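Local coordinates for protein aminotransferase AspB (Helicobacter pylori 26695, PDB 3EZS) that probably transfers amino groups between amino and keto acids as a pyridoxal 5'-phosphate-dependent class I/II aminotransferase, at residues Ala219-Ser228 and Ser240-Leu250; Tyr289-Phe300 and Ile305-Leu314. One frame throughout, in Å; residues are numbered along the deposited sequence.

Contact 1 (Ala219-Ser228 and Ser240-Leu250); sequences AFKNVLVIHS and SGFIAGDSRLL. With PO4 (phosphate ion), chain C.
H227 and F242 form a hydrogen-bonded pair between the antiparallel strands 223-228 and 241-245, neighbours inside the seven-stranded mixed sheet, and H227 N bonds F242 O at 2.8 Å. CB of H227 lies over one face of the F242 ring, 3.6 Å from its centroid, while the two rings, nearly parallel at 10°, are slid apart and barely overlap. With chi1 65°, CG of F242 stands between its backbone N and carbonyl carbon, which turns that face toward H227. On the other side of the sheet I226 and I243 pack with L224, whose CD2 reaches CD2 of L250 at 3.6 Å; helix 92-102 covers this apolar patch. G245, without a side chain, lets its CA come 3.3 Å from V223 O. S228 OG lies by a phosphate ion that S230, R239 and the backbone N of S91 and R92 also bind, consistent with the family's cofactor-phosphate site. The outer end is looser: a water bridges A219 O and S247 OG. Next to it D246 caps helix 247-257, OD1 accepting from R248 N at 3.0 Å, while OD2 takes N222 N at 2.7 Å. Aspartate suits this junction because its two oxygens serve helix and turn separately; these donors would probably stabilise its negative charge.

Contact 2 (Tyr289-Phe300 and Ile305-Leu314); sequences YANNLKLARKIF and IYPYSFYVYL
Helix 280-299 packs against the loop and edge strand that follow it, with L293 pushed into the bend of 306-311. CD1 of L293 lies 3.4 Å from S309 O, and its other methyl, CD2, touches I305 CG2, so a branched leucine fills the curve with both arms. S309 forms an ST turn in this bend, its OG accepting from Y311 N at 3.1 Å. One helical turn beyond L293, the small A296 lets I305 CD1 come within 3.7 Å of its CB, and V312 CG2 meets the same methyl. V312 and L314 belong to the outer strand of the three-stranded antiparallel sheet in the chain's second half, and the helix lies along it. At the helix end F300 turns a ring face to L314 CD1, 3.9 Å from the ring centroid; nearer the middle of the helix, Y289 offers a face to F310 CD2, the planes oblique at 43°. R297 works at the partly exposed margin. Its chain bends at chi3 (-60°), bringing NH2 to I305 O at 2.9 Å in a bond with an angle of 167°; the oxygen lies in the guanidinium plane, although the donor stands above the carbonyl plane. E201 forms a salt bridge with the same NH2.

Overall arrangement
Both contacts are largely buried, yet they hold different elements on opposite sides of the chain's centre, their own centres about 30 Å apart and their nearest atoms about 10 Å apart. Contact 1 joins two neighbouring strands inside the larger sheet, so main-chain hydrogen bonds set its register and side chains fill both faces. Contact 2 sets a helix against a loop and the outer strand of the smaller sheet; interlocking apolar side chains do most of the work, with an arginine binding a carbonyl at the margin. Charge enters each differently: contact 1 ends beside a bound phosphate, whereas contact 2 is flanked by the salt bridge of R297 with E201.

Contact 1 (Ala219-Ser228 and Ser240-Leu250)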
loop_
_atom_site.group_PDB
_atom_site.type_symbol
_atom_site.label_atom_id
_atom_site.label_comp_id
_atom_site.label_asym_id
_atom_site.label_seq_id
_atom_site.Cartn_x
_atom_site.Cartn_y
_atom_site.Cartn_z
ATOM N N ALA A 219 24.069 -10.610 -13.242
ATOM C CA ALA A 219 22.635 -10.470 -13.580
ATOM C C ALA A 219 21.748 -10.490 -12.329
ATOM O O ALA A 219 20.530 -10.257 -12.419
ATOM C CB ALA A 219 22.186 -11.569 -14.555
ATOM N N PHE A 220 22.364 -10.763 -11.174
ATOM C CA PHE A 220 21.680 -10.796 -9.881
ATOM C C PHE A 220 20.604 -11.879 -9.799
ATOM O O PHE A 220 19.589 -11.694 -9.128
ATOM C CB PHE A 220 21.083 -9.424 -9.529
ATOM C CG PHE A 220 22.017 -8.277 -9.772
ATOM C CD1 PHE A 220 23.226 -8.195 -9.082
ATOM C CD2 PHE A 220 21.677 -7.257 -10.666
ATOM C CE1 PHE A 220 24.115 -7.131 -9.303
ATOM C CE2 PHE A 220 22.550 -6.176 -10.881
ATOM C CZ PHE A 220 23.784 -6.127 -10.192
ATOM N N LYS A 221 20.830 -12.992 -10.498
ATOM C CA LYS A 221 19.930 -14.146 -10.476
ATOM C C LYS A 221 19.688 -14.618 -9.041
ATOM O O LYS A 221 20.654 -14.778 -8.272
ATOM C CB LYS A 221 20.526 -15.305 -11.280
ATOM C CG LYS A 221 19.683 -16.582 -11.276
ATOM C CD LYS A 221 20.255 -17.630 -12.234
ATOM C CE LYS A 221 19.390 -18.904 -12.317
ATOM N NZ LYS A 221 19.437 -19.752 -11.084
ATOM N N ASN A 222 18.406 -14.824 -8.707
ATOM C CA ASN A 222 17.939 -15.260 -7.390
ATOM C C ASN A 222 18.172 -14.263 -6.230
ATOM O O ASN A 222 17.870 -14.588 -5.071
ATOM C CB ASN A 222 18.561 -16.614 -7.001
ATOM C CG ASN A 222 17.984 -17.780 -7.776
ATOM O OD1 ASN A 222 17.379 -17.609 -8.827
ATOM N ND2 ASN A 222 18.155 -18.977 -7.232
ATOM N N VAL A 223 18.664 -13.065 -6.529
ATOM C CA VAL A 223 19.070 -12.126 -5.470
ATOM C C VAL A 223 18.427 -10.743 -5.603
ATOM O O VAL A 223 18.329 -10.178 -6.708
ATOM C CB VAL A 223 20.611 -12.008 -5.436
ATOM C CG1 VAL A 223 21.084 -11.009 -4.370
ATOM C CG2 VAL A 223 21.254 -13.398 -5.208
ATOM N N LEU A 224 18.012 -10.212 -4.450
ATOM C CA LEU A 224 17.329 -8.929 -4.336
ATOM C C LEU A 224 17.710 -8.220 -3.027
ATOM O O LEU A 224 18.028 -8.857 -2.034
ATOM C CB LEU A 224 15.806 -9.141 -4.362
ATOM C CG LEU A 224 15.215 -9.780 -5.634
ATOM C CD1 LEU A 224 14.092 -10.688 -5.293
ATOM C CD2 LEU A 224 14.825 -8.762 -6.692
ATOM N N VAL A 225 17.700 -6.895 -3.062
ATOM C CA VAL A 225 18.018 -6.060 -1.912
ATOM C C VAL A 225 16.870 -5.068 -1.797
ATOM O O VAL A 225 16.322 -4.633 -2.800
ATOM C CB VAL A 225 19.389 -5.321 -2.057
ATOM C CG1 VAL A 225 20.584 -6.315 -2.103
ATOM C CG2 VAL A 225 19.402 -4.412 -3.283
ATOM N N ILE A 226 16.510 -4.722 -0.574
ATOM C CA ILE A 226 15.394 -3.828 -0.287
ATOM C C ILE A 226 15.921 -2.594 0.455
ATOM O O ILE A 226 16.612 -2.720 1.452
ATOM C CB ILE A 226 14.309 -4.581 0.534
ATOM C CG1 ILE A 226 13.675 -5.666 -0.338
ATOM C CG2 ILE A 226 13.228 -3.602 1.073
ATOM C CD1 ILE A 226 12.590 -6.507 0.348
ATOM N N HIS A 227 15.601 -1.408 -0.051
ATOM C CA HIS A 227 16.074 -0.148 0.534
ATOM C C HIS A 227 14.914 0.752 0.904
ATOM O O HIS A 227 13.797 0.566 0.418
ATOM C CB HIS A 227 17.040 0.557 -0.430
ATOM C CG HIS A 227 18.378 -0.117 -0.543
ATOM N ND1 HIS A 227 19.521 0.395 0.036
ATOM C CD2 HIS A 227 18.750 -1.275 -1.149
ATOM C CE1 HIS A 227 20.544 -0.402 -0.227
ATOM N NE2 HIS A 227 20.107 -1.426 -0.943
ATOM N N SER A 228 15.190 1.701 1.798
ATOM C CA SER A 228 14.213 2.679 2.267
ATOM C C SER A 228 14.890 4.015 2.502
ATOM O O SER A 228 16.041 4.054 2.863
ATOM C CB SER A 228 13.608 2.235 3.588
ATOM O OG SER A 228 12.763 3.245 4.124
ATOM N N SER A 240 9.016 6.066 0.857
ATOM C CA SER A 240 9.794 5.788 -0.336
ATOM C C SER A 240 10.889 4.754 -0.080
ATOM O O SER A 240 11.686 4.869 0.846
ATOM C CB SER A 240 10.433 7.058 -0.912
ATOM O OG SER A 240 11.108 6.740 -2.121
ATOM N N GLY A 241 10.914 3.758 -0.946
ATOM C CA GLY A 241 11.891 2.691 -0.899
ATOM C C GLY A 241 11.983 2.096 -2.283
ATOM O O GLY A 241 11.384 2.616 -3.237
ATOM N N PHE A 242 12.775 1.038 -2.390
ATOM C CA PHE A 242 12.919 0.304 -3.624
ATOM C C PHE A 242 13.402 -1.115 -3.365
ATOM O O PHE A 242 13.811 -1.471 -2.248
ATOM C CB PHE A 242 13.812 1.040 -4.653
ATOM C CG PHE A 242 15.273 1.210 -4.257
ATOM C CD1 PHE A 242 16.203 0.199 -4.499
ATOM C CD2 PHE A 242 15.728 2.413 -3.735
ATOM C CE1 PHE A 242 17.551 0.364 -4.160
ATOM C CE2 PHE A 242 17.067 2.586 -3.404
ATOM C CZ PHE A 242 17.978 1.558 -3.623
ATOM N N ILE A 243 13.288 -1.918 -4.407
ATOM C CA ILE A 243 13.781 -3.284 -4.441
ATOM C C ILE A 243 14.564 -3.394 -5.752
ATOM O O ILE A 243 14.069 -3.000 -6.813
ATOM C CB ILE A 243 12.671 -4.338 -4.327
ATOM C CG1 ILE A 243 13.283 -5.742 -4.340
ATOM C CG2 ILE A 243 11.627 -4.177 -5.427
ATOM C CD1 ILE A 243 12.329 -6.806 -3.895
ATOM N N ALA A 244 15.797 -3.899 -5.654
ATOM C CA ALA A 244 16.694 -4.026 -6.785
ATOM C C ALA A 244 17.325 -5.419 -6.847
ATOM O O ALA A 244 17.570 -6.055 -5.808
ATOM C CB ALA A 244 17.781 -2.946 -6.699
ATOM N N GLY A 245 17.571 -5.899 -8.065
ATOM C CA GLY A 245 18.184 -7.214 -8.257
ATOM C C GLY A 245 17.696 -7.931 -9.501
ATOM O O GLY A 245 17.555 -7.309 -10.551
ATOM N N ASP A 246 17.436 -9.230 -9.347
ATOM C CA ASP A 246 16.988 -10.158 -10.420
ATOM C C ASP A 246 15.885 -9.560 -11.292
ATOM O O ASP A 246 14.735 -9.469 -10.861
ATOM C CB ASP A 246 16.489 -11.463 -9.791
ATOM C CG ASP A 246 16.336 -12.601 -10.793
ATOM O OD1 ASP A 246 15.956 -12.379 -11.962
ATOM O OD2 ASP A 246 16.556 -13.752 -10.358
ATOM N N SER A 247 16.244 -9.193 -12.524
ATOM C CA SER A 247 15.322 -8.530 -13.423
ATOM C C SER A 247 14.211 -9.420 -13.912
ATOM O O SER A 247 13.208 -8.905 -14.364
ATOM C CB SER A 247 16.066 -7.939 -14.621
ATOM O OG SER A 247 16.755 -8.939 -15.370
ATOM N N ARG A 248 14.393 -10.742 -13.855
ATOM C CA ARG A 248 13.356 -11.681 -14.302
ATOM C C ARG A 248 12.229 -11.715 -13.273
ATOM O O ARG A 248 11.054 -11.673 -13.629
ATOM C CB ARG A 248 13.922 -13.094 -14.520
ATOM C CG ARG A 248 12.909 -14.085 -15.125
ATOM C CD ARG A 248 13.409 -15.537 -15.117
ATOM N NE ARG A 248 13.610 -16.035 -13.750
ATOM C CZ ARG A 248 12.643 -16.473 -12.937
ATOM N NH1 ARG A 248 11.369 -16.506 -13.322
ATOM N NH2 ARG A 248 12.956 -16.887 -11.707
ATOM N N LEU A 249 12.604 -11.818 -12.002
ATOM C CA LEU A 249 11.644 -11.766 -10.904
ATOM C C LEU A 249 10.998 -10.381 -10.789
ATOM O O LEU A 249 9.797 -10.286 -10.572
ATOM C CB LEU A 249 12.310 -12.141 -9.576
ATOM C CG LEU A 249 12.827 -13.572 -9.415
ATOM C CD1 LEU A 249 13.596 -13.774 -8.120
ATOM C CD2 LEU A 249 11.662 -14.574 -9.527
ATOM N N LEU A 250 11.780 -9.313 -10.945
ATOM C CA LEU A 250 11.229 -7.937 -10.846
ATOM C C LEU A 250 10.238 -7.568 -11.956
ATOM O O LEU A 250 9.331 -6.779 -11.732
ATOM C CB LEU A 250 12.348 -6.872 -10.776
ATOM C CG LEU A 250 13.198 -6.840 -9.495
ATOM C CD1 LEU A 250 14.279 -5.790 -9.625
ATOM C CD2 LEU A 250 12.347 -6.605 -8.238
HETATM P P PO4 C . 10.108 1.756 6.098
HETATM O O1 PO4 C . 10.887 1.865 4.817
HETATM O O2 PO4 C . 8.765 1.159 5.849
HETATM O O3 PO4 C . 9.897 3.115 6.665
HETATM O O4 PO4 C . 10.849 0.838 7.023
HETATM O O HOH W 1 18.964 -8.799 -13.895
#

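Contact 2 (Tyr289-Phe300 and Ile305-Leu314)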
loop_
_atom_site.group_PDB
_atom_site.type_symbol
_atom_site.label_atom_id
_atom_site.label_comp_id
_atom_site.label_asym_id
_atom_site.label_seq_id
_atom_site.Cartn_x
_atom_site.Cartn_y
_atom_site.Cartn_z
ATOM N N TYR A 289 24.509 9.658 14.103
ATOM C CA TYR A 289 24.451 8.252 14.493
ATOM C C TYR A 289 25.854 7.662 14.670
ATOM O O TYR A 289 26.043 6.794 15.511
ATOM C CB TYR A 289 23.656 7.411 13.499
ATOM C CG TYR A 289 22.215 7.848 13.305
ATOM C CD1 TYR A 289 21.353 7.970 14.381
ATOM C CD2 TYR A 289 21.716 8.105 12.031
ATOM C CE1 TYR A 289 20.021 8.369 14.201
ATOM C CE2 TYR A 289 20.399 8.498 11.836
ATOM C CZ TYR A 289 19.559 8.628 12.921
ATOM O OH TYR A 289 18.264 9.006 12.711
ATOM N N ALA A 290 26.823 8.138 13.883
ATOM C CA ALA A 290 28.217 7.709 14.001
ATOM C C ALA A 290 28.726 8.059 15.378
ATOM O O ALA A 290 29.293 7.204 16.060
ATOM C CB ALA A 290 29.087 8.385 12.950
ATOM N N ASN A 291 28.508 9.313 15.776
ATOM C CA ASN A 291 28.912 9.800 17.105
ATOM C C ASN A 291 28.154 9.173 18.265
ATOM O O ASN A 291 28.706 9.066 19.369
ATOM C CB ASN A 291 28.833 11.322 17.176
ATOM C CG ASN A 291 29.891 12.005 16.310
ATOM O OD1 ASN A 291 30.986 11.473 16.124
ATOM N ND2 ASN A 291 29.584 13.205 15.822
ATOM N N ASN A 292 26.905 8.764 18.036
ATOM C CA ASN A 292 26.135 8.059 19.076
ATOM C C ASN A 292 26.776 6.709 19.392
ATOM O O ASN A 292 26.989 6.389 20.561
ATOM C CB ASN A 292 24.658 7.878 18.676
ATOM C CG ASN A 292 23.907 9.191 18.591
ATOM O OD1 ASN A 292 24.425 10.229 18.999
ATOM N ND2 ASN A 292 22.676 9.154 18.078
ATOM N N LEU A 293 27.108 5.937 18.350
ATOM C CA LEU A 293 27.763 4.633 18.527
ATOM C C LEU A 293 29.126 4.767 19.211
ATOM O O LEU A 293 29.469 3.948 20.061
ATOM C CB LEU A 293 27.965 3.912 17.179
ATOM C CG LEU A 293 26.779 3.438 16.351
ATOM C CD1 LEU A 293 27.260 2.788 15.030
ATOM C CD2 LEU A 293 25.905 2.464 17.150
ATOM N N LYS A 294 29.903 5.784 18.826
ATOM C CA LYS A 294 31.203 6.048 19.452
ATOM C C LYS A 294 31.068 6.341 20.927
ATOM O O LYS A 294 31.851 5.837 21.737
ATOM C CB LYS A 294 31.914 7.247 18.795
ATOM C CG LYS A 294 32.382 6.984 17.381
ATOM C CD LYS A 294 33.137 8.182 16.784
ATOM C CE LYS A 294 33.496 7.923 15.324
ATOM N NZ LYS A 294 34.255 6.665 15.131
ATOM N N LEU A 295 30.098 7.182 21.267
ATOM C CA LEU A 295 29.847 7.557 22.660
ATOM C C LEU A 295 29.468 6.322 23.486
ATOM O O LEU A 295 30.038 6.085 24.555
ATOM C CB LEU A 295 28.729 8.609 22.734
ATOM C CG LEU A 295 28.281 9.004 24.141
ATOM C CD1 LEU A 295 29.451 9.594 24.946
ATOM C CD2 LEU A 295 27.105 9.932 24.057
ATOM N N ALA A 296 28.515 5.547 22.964
ATOM C CA ALA A 296 28.041 4.319 23.595
ATOM C C ALA A 296 29.194 3.363 23.851
ATOM O O ALA A 296 29.269 2.742 24.922
ATOM C CB ALA A 296 26.963 3.640 22.728
ATOM N N ARG A 297 30.102 3.263 22.873
ATOM C CA ARG A 297 31.253 2.370 22.981
ATOM C C ARG A 297 32.235 2.821 24.075
ATOM O O ARG A 297 32.830 1.991 24.767
ATOM C CB ARG A 297 31.956 2.225 21.633
ATOM C CG ARG A 297 33.026 1.123 21.635
ATOM C CD ARG A 297 33.711 0.967 20.282
ATOM N NE ARG A 297 32.755 0.615 19.216
ATOM C CZ ARG A 297 32.272 1.436 18.280
ATOM N NH1 ARG A 297 32.640 2.703 18.207
ATOM N NH2 ARG A 297 31.413 0.969 17.390
ATOM N N LYS A 298 32.400 4.123 24.238
ATOM C CA LYS A 298 33.233 4.618 25.324
ATOM C C LYS A 298 32.595 4.313 26.680
ATOM O O LYS A 298 33.286 3.969 27.628
ATOM C CB LYS A 298 33.448 6.126 25.223
ATOM C CG LYS A 298 34.257 6.604 24.036
ATOM C CD LYS A 298 34.462 8.115 24.125
ATOM C CE LYS A 298 35.187 8.718 22.890
ATOM N NZ LYS A 298 36.539 8.165 22.697
ATOM N N ILE A 299 31.274 4.441 26.760
ATOM C CA ILE A 299 30.536 4.277 28.021
ATOM C C ILE A 299 30.314 2.824 28.463
ATOM O O ILE A 299 30.565 2.504 29.618
ATOM C CB ILE A 299 29.173 5.036 27.954
ATOM C CG1 ILE A 299 29.421 6.555 27.876
ATOM C CG2 ILE A 299 28.276 4.707 29.156
ATOM C CD1 ILE A 299 28.131 7.409 27.735
ATOM N N PHE A 300 29.859 1.955 27.564
ATOM C CA PHE A 300 29.562 0.580 27.921
ATOM C C PHE A 300 30.831 -0.274 27.815
ATOM O O PHE A 300 31.156 -0.827 26.762
ATOM C CB PHE A 300 28.417 0.004 27.081
ATOM C CG PHE A 300 27.117 0.802 27.167
ATOM C CD1 PHE A 300 26.490 1.006 28.377
ATOM C CD2 PHE A 300 26.525 1.323 26.024
ATOM C CE1 PHE A 300 25.299 1.736 28.458
ATOM C CE2 PHE A 300 25.327 2.035 26.088
ATOM C CZ PHE A 300 24.720 2.251 27.311
ATOM N N ILE A 305 29.926 -3.282 20.324
ATOM C CA ILE A 305 29.011 -2.418 19.568
ATOM C C ILE A 305 29.559 -2.355 18.136
ATOM O O ILE A 305 30.630 -1.776 17.899
ATOM C CB ILE A 305 28.881 -0.999 20.198
ATOM C CG1 ILE A 305 28.412 -1.107 21.660
ATOM C CG2 ILE A 305 27.905 -0.122 19.395
ATOM C CD1 ILE A 305 28.334 0.218 22.375
ATOM N N TYR A 306 28.865 -2.999 17.198
ATOM C CA TYR A 306 29.291 -2.963 15.800
ATOM C C TYR A 306 29.115 -1.547 15.257
ATOM O O TYR A 306 28.158 -0.868 15.621
ATOM C CB TYR A 306 28.483 -3.951 14.952
ATOM C CG TYR A 306 28.720 -5.419 15.302
ATOM C CD1 TYR A 306 29.963 -6.020 15.094
ATOM C CD2 TYR A 306 27.685 -6.211 15.799
ATOM C CE1 TYR A 306 30.166 -7.358 15.407
ATOM C CE2 TYR A 306 27.874 -7.541 16.103
ATOM C CZ TYR A 306 29.107 -8.106 15.910
ATOM O OH TYR A 306 29.266 -9.417 16.223
ATOM N N PRO A 307 30.018 -1.085 14.374
ATOM C CA PRO A 307 29.914 0.281 13.826
ATOM C C PRO A 307 28.883 0.474 12.685
ATOM O O PRO A 307 29.162 1.164 11.698
ATOM C CB PRO A 307 31.348 0.565 13.354
ATOM C CG PRO A 307 31.867 -0.782 12.930
ATOM C CD PRO A 307 31.185 -1.810 13.831
ATOM N N TYR A 308 27.690 -0.099 12.857
ATOM C CA TYR A 308 26.627 -0.061 11.866
ATOM C C TYR A 308 25.302 -0.053 12.643
ATOM O O TYR A 308 25.228 -0.559 13.780
ATOM C CB TYR A 308 26.673 -1.295 10.915
ATOM C CG TYR A 308 28.017 -1.572 10.288
ATOM C CD1 TYR A 308 28.369 -1.002 9.067
ATOM C CD2 TYR A 308 28.944 -2.416 10.912
ATOM C CE1 TYR A 308 29.627 -1.235 8.490
ATOM C CE2 TYR A 308 30.209 -2.683 10.329
ATOM C CZ TYR A 308 30.537 -2.083 9.121
ATOM O OH TYR A 308 31.766 -2.314 8.537
ATOM N N SER A 309 24.266 0.482 11.992
ATOM C CA SER A 309 22.917 0.654 12.547
ATOM C C SER A 309 23.029 1.730 13.627
ATOM O O SER A 309 24.093 2.289 13.812
ATOM C CB SER A 309 22.319 -0.654 13.119
ATOM O OG SER A 309 22.630 -0.857 14.507
ATOM N N PHE A 310 21.928 2.041 14.298
ATOM C CA PHE A 310 21.964 2.960 15.425
ATOM C C PHE A 310 21.536 2.270 16.744
ATOM O O PHE A 310 21.102 2.933 17.704
ATOM C CB PHE A 310 21.178 4.255 15.139
ATOM C CG PHE A 310 19.751 4.070 14.654
ATOM C CD1 PHE A 310 18.832 3.306 15.345
ATOM C CD2 PHE A 310 19.302 4.790 13.554
ATOM C CE1 PHE A 310 17.521 3.198 14.911
ATOM C CE2 PHE A 310 17.987 4.688 13.124
ATOM C CZ PHE A 310 17.103 3.890 13.807
ATOM N N TYR A 311 21.692 0.942 16.799
ATOM C CA TYR A 311 21.338 0.167 17.984
ATOM C C TYR A 311 22.533 -0.239 18.846
ATOM O O TYR A 311 23.682 -0.253 18.381
ATOM C CB TYR A 311 20.576 -1.113 17.612
ATOM C CG TYR A 311 19.329 -0.859 16.808
ATOM C CD1 TYR A 311 18.229 -0.234 17.382
ATOM C CD2 TYR A 311 19.256 -1.218 15.468
ATOM C CE1 TYR A 311 17.087 0.028 16.633
ATOM C CE2 TYR A 311 18.119 -0.962 14.718
ATOM C CZ TYR A 311 17.046 -0.323 15.306
ATOM O OH TYR A 311 15.911 -0.058 14.562
ATOM N N VAL A 312 22.225 -0.534 20.109
ATOM C CA VAL A 312 23.145 -1.153 21.051
ATOM C C VAL A 312 22.384 -2.380 21.554
ATOM O O VAL A 312 21.263 -2.242 22.046
ATOM C CB VAL A 312 23.497 -0.261 22.236
ATOM C CG1 VAL A 312 24.427 -1.008 23.210
ATOM C CG2 VAL A 312 24.132 1.064 21.749
ATOM N N TYR A 313 22.969 -3.569 21.373
ATOM C CA TYR A 313 22.395 -4.847 21.823
ATOM C C TYR A 313 23.128 -5.113 23.139
ATOM O O TYR A 313 24.197 -5.728 23.154
ATOM C CB TYR A 313 22.651 -5.922 20.746
ATOM C CG TYR A 313 21.842 -7.189 20.874
ATOM C CD1 TYR A 313 20.447 -7.172 20.761
ATOM C CD2 TYR A 313 22.462 -8.410 21.057
ATOM C CE1 TYR A 313 19.702 -8.347 20.866
ATOM C CE2 TYR A 313 21.721 -9.591 21.156
ATOM C CZ TYR A 313 20.349 -9.555 21.060
ATOM O OH TYR A 313 19.640 -10.746 21.162
ATOM N N LEU A 314 22.556 -4.601 24.230
ATOM C CA LEU A 314 23.215 -4.560 25.543
ATOM C C LEU A 314 23.031 -5.797 26.436
ATOM O O LEU A 314 21.908 -6.093 26.835
ATOM C CB LEU A 314 22.730 -3.314 26.292
ATOM C CG LEU A 314 23.503 -2.819 27.520
ATOM C CD1 LEU A 314 24.865 -2.254 27.121
ATOM C CD2 LEU A 314 22.665 -1.756 28.249
HETATM O O HOH W 2 32.529 -2.630 20.184
#